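Local structure of acetyl-CoA acetyltransferase (Mycobacterium smegmatis, 4EGV) at residues Y182-H186 with G511-N515; P468-I473 with L484-K488; V445-A451 with L477-F483; A504-V508 with R516-A520. The protein is a monomeric thiolase-like protein of type 1 that has the thiolase fold and may act as an acyltransferase. Residues are numbered along the deposited sequence.

Interaction 1 (Y182-H186 with G511-N515)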
loop_
_atom_site.group_PDB
_atom_site.type_symbol
_atom_site.label_atom_id
_atom_site.label_comp_id
_atom_site.label_asym_id
_atom_site.label_seq_id
_atom_site.Cartn_x
_atom_site.Cartn_y
_atom_site.Cartn_z
ATOM N N TYR A 182 -22.582 4.615 -5.826
ATOM C CA TYR A 182 -23.367 5.034 -4.706
ATOM C C TYR A 182 -22.472 5.518 -3.611
ATOM O O TYR A 182 -22.928 5.893 -2.584
ATOM C CB TYR A 182 -24.131 3.826 -4.204
ATOM C CG TYR A 182 -24.915 4.005 -2.935
ATOM C CD1 TYR A 182 -26.092 4.720 -2.915
ATOM C CD2 TYR A 182 -24.513 3.416 -1.765
ATOM C CE1 TYR A 182 -26.805 4.865 -1.761
ATOM C CE2 TYR A 182 -25.238 3.559 -0.615
ATOM C CZ TYR A 182 -26.373 4.276 -0.618
ATOM O OH TYR A 182 -27.085 4.408 0.529
ATOM N N THR A 183 -21.180 5.511 -3.819
ATOM C CA THR A 183 -20.297 5.986 -2.798
ATOM C C THR A 183 -19.723 7.272 -3.337
ATOM O O THR A 183 -19.454 8.204 -2.644
ATOM C CB THR A 183 -19.292 4.883 -2.445
ATOM O OG1 THR A 183 -17.964 5.283 -2.731
ATOM C CG2 THR A 183 -19.566 3.706 -3.260
ATOM N N ILE A 184 -19.635 7.344 -4.631
ATOM C CA ILE A 184 -19.150 8.538 -5.240
ATOM C C ILE A 184 -20.087 9.668 -4.936
ATOM O O ILE A 184 -19.670 10.682 -4.453
ATOM C CB ILE A 184 -19.005 8.359 -6.746
ATOM C CG1 ILE A 184 -17.670 7.711 -7.074
ATOM C CG2 ILE A 184 -19.138 9.668 -7.452
ATOM C CD1 ILE A 184 -17.773 6.568 -8.025
ATOM N N ARG A 185 -21.360 9.505 -5.221
ATOM C CA ARG A 185 -22.285 10.586 -4.983
ATOM C C ARG A 185 -22.480 10.881 -3.530
ATOM O O ARG A 185 -23.246 11.720 -3.176
ATOM C CB ARG A 185 -23.638 10.308 -5.617
ATOM C CG ARG A 185 -24.226 8.938 -5.376
ATOM C CD ARG A 185 -25.718 9.051 -5.259
ATOM N NE ARG A 185 -26.418 7.786 -5.308
ATOM C CZ ARG A 185 -27.541 7.520 -4.658
ATOM N NH1 ARG A 185 -28.120 8.405 -3.892
ATOM N NH2 ARG A 185 -28.079 6.341 -4.766
ATOM N N HIS A 186 -21.756 10.207 -2.674
ATOM C CA HIS A 186 -21.879 10.488 -1.261
ATOM C C HIS A 186 -20.652 11.157 -0.689
ATOM O O HIS A 186 -20.678 11.663 0.398
ATOM C CB HIS A 186 -22.207 9.224 -0.482
ATOM C CG HIS A 186 -23.664 8.979 -0.341
ATOM N ND1 HIS A 186 -24.383 8.263 -1.259
ATOM C CD2 HIS A 186 -24.540 9.366 0.599
ATOM C CE1 HIS A 186 -25.640 8.215 -0.890
ATOM N NE2 HIS A 186 -25.758 8.878 0.235
ATOM N N GLY A 511 -32.660 10.312 -0.914
ATOM C CA GLY A 511 -32.555 11.297 -1.983
ATOM C C GLY A 511 -31.598 10.707 -2.992
ATOM O O GLY A 511 -30.572 10.152 -2.603
ATOM N N GLU A 512 -31.874 10.982 -4.257
ATOM C CA GLU A 512 -31.114 10.504 -5.393
ATOM C C GLU A 512 -29.832 11.242 -5.636
ATOM O O GLU A 512 -29.153 10.999 -6.601
ATOM C CB GLU A 512 -31.943 10.602 -6.655
ATOM C CG GLU A 512 -33.351 11.006 -6.441
ATOM C CD GLU A 512 -34.171 10.828 -7.685
ATOM O OE1 GLU A 512 -35.409 10.752 -7.572
ATOM O OE2 GLU A 512 -33.575 10.738 -8.773
ATOM N N LYS A 513 -29.483 12.158 -4.771
ATOM C CA LYS A 513 -28.173 12.726 -4.855
ATOM C C LYS A 513 -27.397 12.208 -3.655
ATOM O O LYS A 513 -26.375 11.595 -3.787
ATOM C CB LYS A 513 -28.278 14.242 -4.823
ATOM C CG LYS A 513 -28.225 14.973 -6.141
ATOM C CD LYS A 513 -28.124 14.054 -7.303
ATOM C CE LYS A 513 -28.989 14.489 -8.437
ATOM N NZ LYS A 513 -28.361 14.234 -9.719
ATOM N N SER A 514 -27.921 12.453 -2.470
ATOM C CA SER A 514 -27.379 11.912 -1.266
ATOM C C SER A 514 -28.506 11.734 -0.294
ATOM O O SER A 514 -29.421 12.508 -0.289
ATOM C CB SER A 514 -26.383 12.876 -0.674
ATOM O OG SER A 514 -27.037 13.895 0.057
ATOM N N ASN A 515 -28.414 10.713 0.534
ATOM C CA ASN A 515 -29.320 10.487 1.632
ATOM C C ASN A 515 -28.838 11.360 2.737
ATOM O O ASN A 515 -27.685 11.470 2.901
ATOM C CB ASN A 515 -29.223 9.048 2.109
ATOM C CG ASN A 515 -29.527 8.060 1.065
ATOM O OD1 ASN A 515 -30.324 8.269 0.197
ATOM N ND2 ASN A 515 -28.893 6.955 1.161
#
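A short 3-10 turn at 184-186, in the loop leading to helix 191-206, docks here on the loop joining the last two strands of the C-terminal domain, whose topology is that of an OB fold. Arg-185 gives up most surface: its CB points toward 511-515, and its long aliphatic arm lies against the loop backbone, with CD 3.0 Å from Lys-513 O. The guanidinium presents its edge to the carbonyl oxygens of Gly-511 and Lys-513, and Arg-185 NH1 lies 3.3 Å from Gly-511 O. His-186 suits its position because it can donate and accept at once. His-186 ND1 donates to Tyr-182 O at 3.1 Å, bracing its own turn, which leaves NE2 as acceptor for the loop. Asn-515 is equally two-sided: OD1 receives Gly-511 N at 3.3 Å and so closes the loop on itself, while ND2 binds the carbonyls of Leu-484 and Glu-449. The Tyr-182 hydroxyl joins the same network, bonding to Glu-449 O and Leu-484 N. Glycine suits position 511, since a CB would strike Ser-514 O. One bond from loop to turn is nearly straight: Asn-515 N donates to His-186 NE2 at 3.2 Å, with an angle of 169° at the hydrogen.

Interaction 2 (P468-I473 with L484-K488); sequences PHTGII and LAKTK
Strands 470-473 and 484-487 form an antiparallel beta hairpin, the second and third strands of an OB-fold domain, axes 4.7 Å apart, directions at 167°. Gly-471/Thr-487 and Ile-473/Ala-485 are hydrogen-bonded pairs (CA-CA 5.0 Å each); Ile-472/Lys-486 between them is non-hydrogen-bonded (4.7 Å). Gly-471 N donates to Thr-487 O at 3.0 Å; Thr-487 N to Gly-471 O, also 3.0 Å, is bent and weak. Ile-473 N to Ala-485 O and Ala-485 N to Ile-473 O are both 2.8 Å. The backbones of Thr-470 and Ile-472 bond instead to Arg-463 and Thr-461 of strand 453-463, and that of Lys-486 to Asn-515. Leu-484 N is bonded by Tyr-182 OH, Leu-484 O by Asn-515 ND2. Thr-470 OG1 (chi1 m) donates to Pro-468 O at 3.0 Å, in a residue preceded by a cis peptide; Thr-487 OG1 (chi1 t) bonds to Ala-517 O. A CB on Gly-471 would collide with Thr-487 CG2, so glycine suits the site as built. Ile-472 CG2 meets Leu-484 CD2 at 4.2 Å. Leu-484 packs on Thr-183 and His-186, and Ile-472 on Leu-188, all of the loop before helix 191-206; on the other face Ile-473 and Thr-487 pack against helix 490-498.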
loop_
_atom_site.group_PDB
_atom_site.type_symbol
_atom_site.label_atom_id
_atom_site.label_comp_id
_atom_site.label_asym_id
_atom_site.label_seq_id
_atom_site.Cartn_x
_atom_site.Cartn_y
_atom_site.Cartn_z
ATOM N N PRO A 468 -19.845 24.348 5.560
ATOM C CA PRO A 468 -19.748 23.852 6.939
ATOM C C PRO A 468 -19.094 22.452 6.986
ATOM O O PRO A 468 -19.078 21.752 5.985
ATOM C CB PRO A 468 -21.208 23.869 7.435
ATOM C CG PRO A 468 -22.046 24.092 6.225
ATOM C CD PRO A 468 -21.209 24.281 5.025
ATOM N N HIS A 469 -18.533 22.082 8.128
ATOM C CA HIS A 469 -17.996 20.739 8.309
ATOM C C HIS A 469 -19.056 19.701 7.911
ATOM O O HIS A 469 -20.235 19.861 8.180
ATOM C CB HIS A 469 -17.486 20.528 9.746
ATOM C CG HIS A 469 -16.356 21.434 10.131
ATOM N ND1 HIS A 469 -15.978 21.638 11.441
ATOM C CD2 HIS A 469 -15.534 22.212 9.384
ATOM C CE1 HIS A 469 -14.976 22.502 11.486
ATOM N NE2 HIS A 469 -14.688 22.866 10.249
ATOM N N THR A 470 -18.625 18.644 7.248
ATOM C CA THR A 470 -19.545 17.702 6.627
ATOM C C THR A 470 -19.245 16.287 7.077
ATOM O O THR A 470 -18.115 15.831 6.949
ATOM C CB THR A 470 -19.442 17.774 5.073
ATOM O OG1 THR A 470 -19.714 19.097 4.637
ATOM C CG2 THR A 470 -20.422 16.831 4.370
ATOM N N GLY A 471 -20.277 15.603 7.573
ATOM C CA GLY A 471 -20.188 14.227 8.044
ATOM C C GLY A 471 -20.612 13.189 7.026
ATOM O O GLY A 471 -21.553 13.368 6.282
ATOM N N ILE A 472 -19.881 12.094 6.977
ATOM C CA ILE A 472 -20.261 10.960 6.162
ATOM C C ILE A 472 -20.458 9.806 7.113
ATOM O O ILE A 472 -19.629 9.551 7.993
ATOM C CB ILE A 472 -19.164 10.566 5.178
ATOM C CG1 ILE A 472 -18.536 11.804 4.491
ATOM C CG2 ILE A 472 -19.664 9.486 4.247
ATOM C CD1 ILE A 472 -19.152 12.270 3.217
ATOM N N ILE A 473 -21.569 9.115 6.940
ATOM C CA ILE A 473 -21.931 8.046 7.836
ATOM C C ILE A 473 -22.187 6.759 7.048
ATOM O O ILE A 473 -22.803 6.785 5.989
ATOM C CB ILE A 473 -23.170 8.458 8.683
ATOM C CG1 ILE A 473 -22.874 9.739 9.454
ATOM C CG2 ILE A 473 -23.629 7.320 9.632
ATOM C CD1 ILE A 473 -23.896 10.088 10.500
ATOM N N LEU A 484 -25.335 4.569 3.274
ATOM C CA LEU A 484 -24.497 5.751 3.400
ATOM C C LEU A 484 -25.355 6.999 3.627
ATOM O O LEU A 484 -26.484 7.074 3.147
ATOM C CB LEU A 484 -23.657 5.916 2.127
ATOM C CG LEU A 484 -22.334 5.188 2.024
ATOM C CD1 LEU A 484 -21.896 5.233 0.618
ATOM C CD2 LEU A 484 -21.381 5.905 2.923
ATOM N N ALA A 485 -24.819 7.968 4.360
ATOM C CA ALA A 485 -25.484 9.255 4.494
ATOM C C ALA A 485 -24.506 10.416 4.669
ATOM O O ALA A 485 -23.407 10.267 5.224
ATOM C CB ALA A 485 -26.496 9.230 5.613
ATOM N N LYS A 486 -24.929 11.570 4.170
ATOM C CA LYS A 486 -24.177 12.796 4.259
ATOM C C LYS A 486 -24.963 13.753 5.159
ATOM O O LYS A 486 -26.184 13.713 5.191
ATOM C CB LYS A 486 -24.051 13.382 2.865
ATOM C CG LYS A 486 -22.976 14.448 2.733
ATOM C CD LYS A 486 -23.443 15.662 1.898
ATOM C CE LYS A 486 -22.748 15.728 0.542
ATOM N NZ LYS A 486 -23.603 16.345 -0.496
ATOM N N THR A 487 -24.273 14.629 5.872
ATOM C CA THR A 487 -24.928 15.468 6.873
ATOM C C THR A 487 -24.194 16.800 7.124
ATOM O O THR A 487 -22.961 16.855 7.275
ATOM C CB THR A 487 -25.224 14.666 8.228
ATOM O OG1 THR A 487 -26.083 15.416 9.089
ATOM C CG2 THR A 487 -23.968 14.345 9.001
ATOM N N LYS A 488 -24.966 17.879 7.152
ATOM C CA LYS A 488 -24.440 19.166 7.587
ATOM C C LYS A 488 -25.209 19.723 8.769
ATOM O O LYS A 488 -24.921 20.824 9.242
ATOM C CB LYS A 488 -24.455 20.176 6.449
ATOM C CG LYS A 488 -23.543 19.762 5.357
ATOM C CD LYS A 488 -23.366 20.770 4.284
ATOM C CE LYS A 488 -22.745 20.055 3.113
ATOM N NZ LYS A 488 -21.857 20.915 2.317
#

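Interaction 3 (V445-A451 with L477-F483); sequences VAITEKA and LDDGSRF
Ser-481 OG donates to Thr-448 OG1 at a very short 2.5 Å, beside two backbone bonds: Arg-482 N to Ala-446 O (2.8 Å) and Thr-448 N to Arg-482 O (3.0 Å). Both bonds centre on one bridge, Ile-447 with Arg-482 (CA-CA 4.8 Å). The chains run the same way here, pairing Ala-446 with Ser-481 and Thr-448 with Phe-483, so the extended lead-in to the first strand of the OB-fold domain lies alongside the start of strand 482-487. Before the bridge, 477-481 makes the hairpin turn: a type I turn with a G1 bulge, in which Leu-477 N donates to Ser-481 O (3.1 Å) and Gly-480 N weakly to Leu-477 O (3.4 Å). Gly-480, at phi/psi 85/0, takes the left-handed position where a CB would jam against the preceding carbonyl. Val-445 (t) lays CB over one face of the Arg-482 guanidinium, 4.0 Å from NH1; the charge itself is met by Glu-458 and by the carbonyls of Arg-310 and Leu-308. Farther along, small Ala-451 lets its CB sit 3.7 Å from Phe-483 CB (chi1 p) and 4.5 Å from Leu-477 CD1. Pairing thus rests on main-chain groups and a hydroxyl pair, with apolar packing at the Ala-451 end and an aliphatic cover on a guanidinium at the Val-445 end.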
loop_
_atom_site.group_PDB
_atom_site.type_symbol
_atom_site.label_atom_id
_atom_site.label_comp_id
_atom_site.label_asym_id
_atom_site.label_seq_id
_atom_site.Cartn_x
_atom_site.Cartn_y
_atom_site.Cartn_z
ATOM N N VAL A 445 -22.491 -8.503 3.201
ATOM C CA VAL A 445 -23.467 -7.673 3.938
ATOM C C VAL A 445 -24.369 -6.937 2.937
ATOM O O VAL A 445 -23.901 -6.494 1.883
ATOM C CB VAL A 445 -22.760 -6.672 4.897
ATOM C CG1 VAL A 445 -23.739 -5.768 5.598
ATOM C CG2 VAL A 445 -21.904 -7.379 5.904
ATOM N N ALA A 446 -25.661 -6.853 3.258
ATOM C CA ALA A 446 -26.666 -6.317 2.336
ATOM C C ALA A 446 -26.717 -4.790 2.398
ATOM O O ALA A 446 -26.487 -4.209 3.444
ATOM C CB ALA A 446 -28.041 -6.929 2.618
ATOM N N ILE A 447 -26.989 -4.155 1.261
ATOM C CA ILE A 447 -27.027 -2.690 1.139
ATOM C C ILE A 447 -28.444 -2.245 0.704
ATOM O O ILE A 447 -29.045 -2.828 -0.204
ATOM C CB ILE A 447 -25.957 -2.150 0.107
ATOM C CG1 ILE A 447 -24.567 -2.736 0.382
ATOM C CG2 ILE A 447 -25.895 -0.623 0.124
ATOM C CD1 ILE A 447 -23.765 -3.033 -0.861
ATOM N N THR A 448 -28.981 -1.242 1.386
ATOM C CA THR A 448 -30.175 -0.566 0.927
ATOM C C THR A 448 -29.721 0.801 0.449
ATOM O O THR A 448 -29.376 1.658 1.269
ATOM C CB THR A 448 -31.214 -0.385 2.064
ATOM O OG1 THR A 448 -31.280 -1.577 2.858
ATOM C CG2 THR A 448 -32.611 -0.047 1.499
ATOM N N GLU A 449 -29.698 1.005 -0.868
ATOM C CA GLU A 449 -29.223 2.275 -1.429
ATOM C C GLU A 449 -30.097 3.458 -0.986
ATOM O O GLU A 449 -29.567 4.454 -0.506
ATOM C CB GLU A 449 -29.033 2.199 -2.961
ATOM C CG GLU A 449 -27.999 1.145 -3.406
ATOM C CD GLU A 449 -27.576 1.253 -4.886
ATOM O OE1 GLU A 449 -28.386 0.978 -5.795
ATOM O OE2 GLU A 449 -26.414 1.590 -5.154
ATOM N N LYS A 450 -31.423 3.319 -1.100
ATOM C CA LYS A 450 -32.364 4.394 -0.759
ATOM C C LYS A 450 -32.976 4.231 0.630
ATOM O O LYS A 450 -34.144 3.953 0.758
ATOM C CB LYS A 450 -33.483 4.458 -1.796
ATOM C CG LYS A 450 -33.022 4.712 -3.220
ATOM C CD LYS A 450 -34.227 5.029 -4.091
ATOM C CE LYS A 450 -33.817 5.689 -5.409
ATOM N NZ LYS A 450 -33.759 4.678 -6.483
ATOM N N ALA A 451 -32.177 4.425 1.664
ATOM C CA ALA A 451 -32.603 4.166 3.040
ATOM C C ALA A 451 -33.511 5.245 3.649
ATOM O O ALA A 451 -33.169 6.442 3.667
ATOM C CB ALA A 451 -31.401 3.935 3.930
ATOM N N LEU A 477 -29.504 -0.539 9.463
ATOM C CA LEU A 477 -30.889 -0.428 9.887
ATOM C C LEU A 477 -31.318 -1.488 10.906
ATOM O O LEU A 477 -30.505 -2.171 11.497
ATOM C CB LEU A 477 -31.805 -0.469 8.699
ATOM C CG LEU A 477 -31.668 0.730 7.818
ATOM C CD1 LEU A 477 -32.263 0.388 6.538
ATOM C CD2 LEU A 477 -32.380 1.853 8.430
ATOM N N ASP A 478 -32.621 -1.615 11.090
ATOM C CA ASP A 478 -33.180 -2.676 11.880
ATOM C C ASP A 478 -33.040 -3.964 11.082
ATOM O O ASP A 478 -32.584 -4.959 11.574
ATOM C CB ASP A 478 -34.634 -2.370 12.162
ATOM C CG ASP A 478 -34.822 -1.161 13.044
ATOM O OD1 ASP A 478 -33.984 -0.923 13.906
ATOM O OD2 ASP A 478 -35.828 -0.455 12.889
ATOM N N ASP A 479 -33.432 -3.915 9.829
ATOM C CA ASP A 479 -33.195 -4.979 8.854
ATOM C C ASP A 479 -31.739 -5.544 8.862
ATOM O O ASP A 479 -31.494 -6.652 8.408
ATOM C CB ASP A 479 -33.536 -4.312 7.497
ATOM C CG ASP A 479 -33.929 -5.283 6.371
ATOM O OD1 ASP A 479 -34.167 -6.497 6.557
ATOM O OD2 ASP A 479 -34.023 -4.776 5.241
ATOM N N GLY A 480 -30.780 -4.753 9.347
ATOM C CA GLY A 480 -29.361 -5.126 9.352
ATOM C C GLY A 480 -28.574 -4.840 8.076
ATOM O O GLY A 480 -27.383 -5.140 8.004
ATOM N N SER A 481 -29.232 -4.272 7.065
ATOM C CA SER A 481 -28.536 -3.862 5.845
ATOM C C SER A 481 -27.871 -2.473 6.017
ATOM O O SER A 481 -28.384 -1.659 6.744
ATOM C CB SER A 481 -29.502 -3.868 4.663
ATOM O OG SER A 481 -30.527 -2.928 4.861
ATOM N N ARG A 482 -26.732 -2.218 5.358
ATOM C CA ARG A 482 -26.015 -0.925 5.455
ATOM C C ARG A 482 -26.501 0.138 4.462
ATOM O O ARG A 482 -27.129 -0.159 3.437
ATOM C CB ARG A 482 -24.512 -1.118 5.253
ATOM C CG ARG A 482 -23.746 -1.640 6.463
ATOM C CD ARG A 482 -22.321 -1.942 6.063
ATOM N NE ARG A 482 -21.570 -2.590 7.120
ATOM C CZ ARG A 482 -20.546 -3.433 6.939
ATOM N NH1 ARG A 482 -20.120 -3.788 5.739
ATOM N NH2 ARG A 482 -19.932 -3.937 7.989
ATOM N N PHE A 483 -26.186 1.383 4.788
ATOM C CA PHE A 483 -26.427 2.521 3.904
ATOM C C PHE A 483 -25.378 3.599 4.173
ATOM O O PHE A 483 -24.661 3.567 5.175
ATOM C CB PHE A 483 -27.841 3.106 4.108
ATOM C CG PHE A 483 -28.067 3.688 5.487
ATOM C CD1 PHE A 483 -27.838 5.036 5.736
ATOM C CD2 PHE A 483 -28.489 2.873 6.544
ATOM C CE1 PHE A 483 -28.028 5.560 7.025
ATOM C CE2 PHE A 483 -28.684 3.374 7.824
ATOM C CZ PHE A 483 -28.463 4.709 8.077
#

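Interaction 4 (A504-V508 with R516-A520); sequences AKIVV and RAVLA
Strands 505-508 and 516-519 make the last beta hairpin of the chain, the fourth and fifth strands of the OB-fold domain, antiparallel but strongly twisted: axes 4.7 Å apart, directions at 144°. Ile-506 opposes Leu-519 as a non-hydrogen-bonded pair (CA-CA 4.4 Å). One bond is firm, Val-507 N to Val-518 O at 2.9 Å and 168°; Val-518 N to Val-507 O and Ala-520 N to Lys-505 O, both 3.3 Å, are weak. On the outer face Val-507 and Val-518, both chi1 p, abut through their CG1 atoms at 3.7 Å. Their beta-branched side chains suit extended backbone. Toward the interior Ile-506 (chi1 p) is the large bump: its CD1 reaches Ala-517 CB at 4.4 Å, filling room that a methyl leaves, while its CG2 meets Leu-519 CD2 at 4.2 Å. Leu-519 (m,t) starts away from the partner strand, yet CD2 folds back to 3.5 Å from Lys-505 O. Ile-506 and Ala-517 both pack on Leu-492 of helix 490-498, and strand 453-463 bonds the other edge of 505-508. With one firm bond and two weak ones across the pair, fitted aliphatic side chains probably contribute much of the contact.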
loop_
_atom_site.group_PDB
_atom_site.type_symbol
_atom_site.label_atom_id
_atom_site.label_comp_id
_atom_site.label_asym_id
_atom_site.label_seq_id
_atom_site.Cartn_x
_atom_site.Cartn_y
_atom_site.Cartn_z
ATOM N N ALA A 504 -25.062 5.460 17.753
ATOM C CA ALA A 504 -26.065 6.451 18.023
ATOM C C ALA A 504 -27.190 6.365 17.047
ATOM O O ALA A 504 -26.972 6.058 15.907
ATOM C CB ALA A 504 -25.461 7.776 17.955
ATOM N N LYS A 505 -28.399 6.651 17.510
ATOM C CA LYS A 505 -29.581 6.535 16.668
ATOM C C LYS A 505 -29.748 7.794 15.842
ATOM O O LYS A 505 -29.590 8.910 16.334
ATOM C CB LYS A 505 -30.828 6.293 17.537
ATOM C CG LYS A 505 -30.967 4.873 18.141
ATOM C CD LYS A 505 -31.518 3.855 17.082
ATOM C CE LYS A 505 -32.104 2.555 17.689
ATOM N NZ LYS A 505 -31.233 1.986 18.747
ATOM N N ILE A 506 -30.044 7.594 14.571
ATOM C CA ILE A 506 -30.226 8.681 13.620
ATOM C C ILE A 506 -31.414 8.390 12.717
ATOM O O ILE A 506 -31.833 7.235 12.572
ATOM C CB ILE A 506 -28.970 8.880 12.707
ATOM C CG1 ILE A 506 -28.429 7.539 12.187
ATOM C CG2 ILE A 506 -27.905 9.690 13.422
ATOM C CD1 ILE A 506 -28.089 7.559 10.748
ATOM N N VAL A 507 -31.947 9.436 12.098
ATOM C CA VAL A 507 -33.037 9.279 11.138
ATOM C C VAL A 507 -32.513 9.677 9.749
ATOM O O VAL A 507 -32.000 10.770 9.570
ATOM C CB VAL A 507 -34.400 10.005 11.616
ATOM C CG1 VAL A 507 -34.485 11.453 11.197
ATOM C CG2 VAL A 507 -35.650 9.277 11.113
ATOM N N VAL A 508 -32.604 8.762 8.791
ATOM C CA VAL A 508 -32.102 8.969 7.434
ATOM C C VAL A 508 -33.293 9.156 6.483
ATOM O O VAL A 508 -34.280 8.431 6.566
ATOM C CB VAL A 508 -31.129 7.793 6.992
ATOM C CG1 VAL A 508 -31.753 6.427 7.212
ATOM C CG2 VAL A 508 -30.700 7.900 5.564
ATOM N N ARG A 516 -29.693 11.993 3.501
ATOM C CA ARG A 516 -29.218 12.957 4.466
ATOM C C ARG A 516 -29.545 12.398 5.817
ATOM O O ARG A 516 -30.267 11.461 5.884
ATOM C CB ARG A 516 -29.909 14.305 4.238
ATOM C CG ARG A 516 -29.015 15.428 3.713
ATOM C CD ARG A 516 -29.018 15.525 2.193
ATOM N NE ARG A 516 -28.790 16.863 1.633
ATOM C CZ ARG A 516 -29.644 17.482 0.822
ATOM N NH1 ARG A 516 -30.782 16.920 0.515
ATOM N NH2 ARG A 516 -29.376 18.670 0.336
ATOM N N ALA A 517 -29.020 12.952 6.891
ATOM C CA ALA A 517 -29.271 12.395 8.199
ATOM C C ALA A 517 -29.287 13.436 9.283
ATOM O O ALA A 517 -28.879 14.539 9.075
ATOM C CB ALA A 517 -28.286 11.359 8.509
ATOM N N VAL A 518 -29.786 13.055 10.448
ATOM C CA VAL A 518 -29.949 13.961 11.571
ATOM C C VAL A 518 -30.234 13.098 12.798
ATOM O O VAL A 518 -30.545 11.970 12.620
ATOM C CB VAL A 518 -31.012 15.038 11.217
ATOM C CG1 VAL A 518 -32.356 14.442 11.031
ATOM C CG2 VAL A 518 -31.070 16.091 12.232
ATOM N N LEU A 519 -30.065 13.586 14.022
ATOM C CA LEU A 519 -30.219 12.776 15.257
ATOM C C LEU A 519 -31.664 12.291 15.557
ATOM O O LEU A 519 -32.611 12.760 14.952
ATOM C CB LEU A 519 -29.654 13.537 16.457
ATOM C CG LEU A 519 -28.176 13.317 16.789
ATOM C CD1 LEU A 519 -27.639 14.192 17.911
ATOM C CD2 LEU A 519 -27.780 11.866 16.974
ATOM N N ALA A 520 -31.829 11.349 16.481
ATOM C CA ALA A 520 -33.167 10.810 16.835
ATOM C C ALA A 520 -33.516 10.949 18.316
ATOM O O ALA A 520 -33.965 11.991 18.776
ATOM C CB ALA A 520 -33.287 9.350 16.423
#

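In the fold
All four contacts involve the C-terminal domain, with centres 27 to 34 Å from the centre of the chain; only interaction 1 draws one of its own segments, 182-186, from the thiolase part. Interactions 2 and 4, about 11 Å apart between centres, are the hairpins whose outer strands turn toward each other: Thr-487 OG1 lies 2.9 Å from Ala-517 O, as where an OB barrel closes between its third and fifth strands. Just before strand 516-519, Asn-515 O of interaction 1 lies 3.0 Å from Lys-486 N of interaction 2. Interaction 3 shares strand 482-487 with interaction 2, their centres about 18 Å apart. Its Phe-483 CZ packs 3.8 Å from Val-508 CG1 of interaction 4, and its Glu-449 O lies 2.7 Å from Tyr-182 OH of interaction 1.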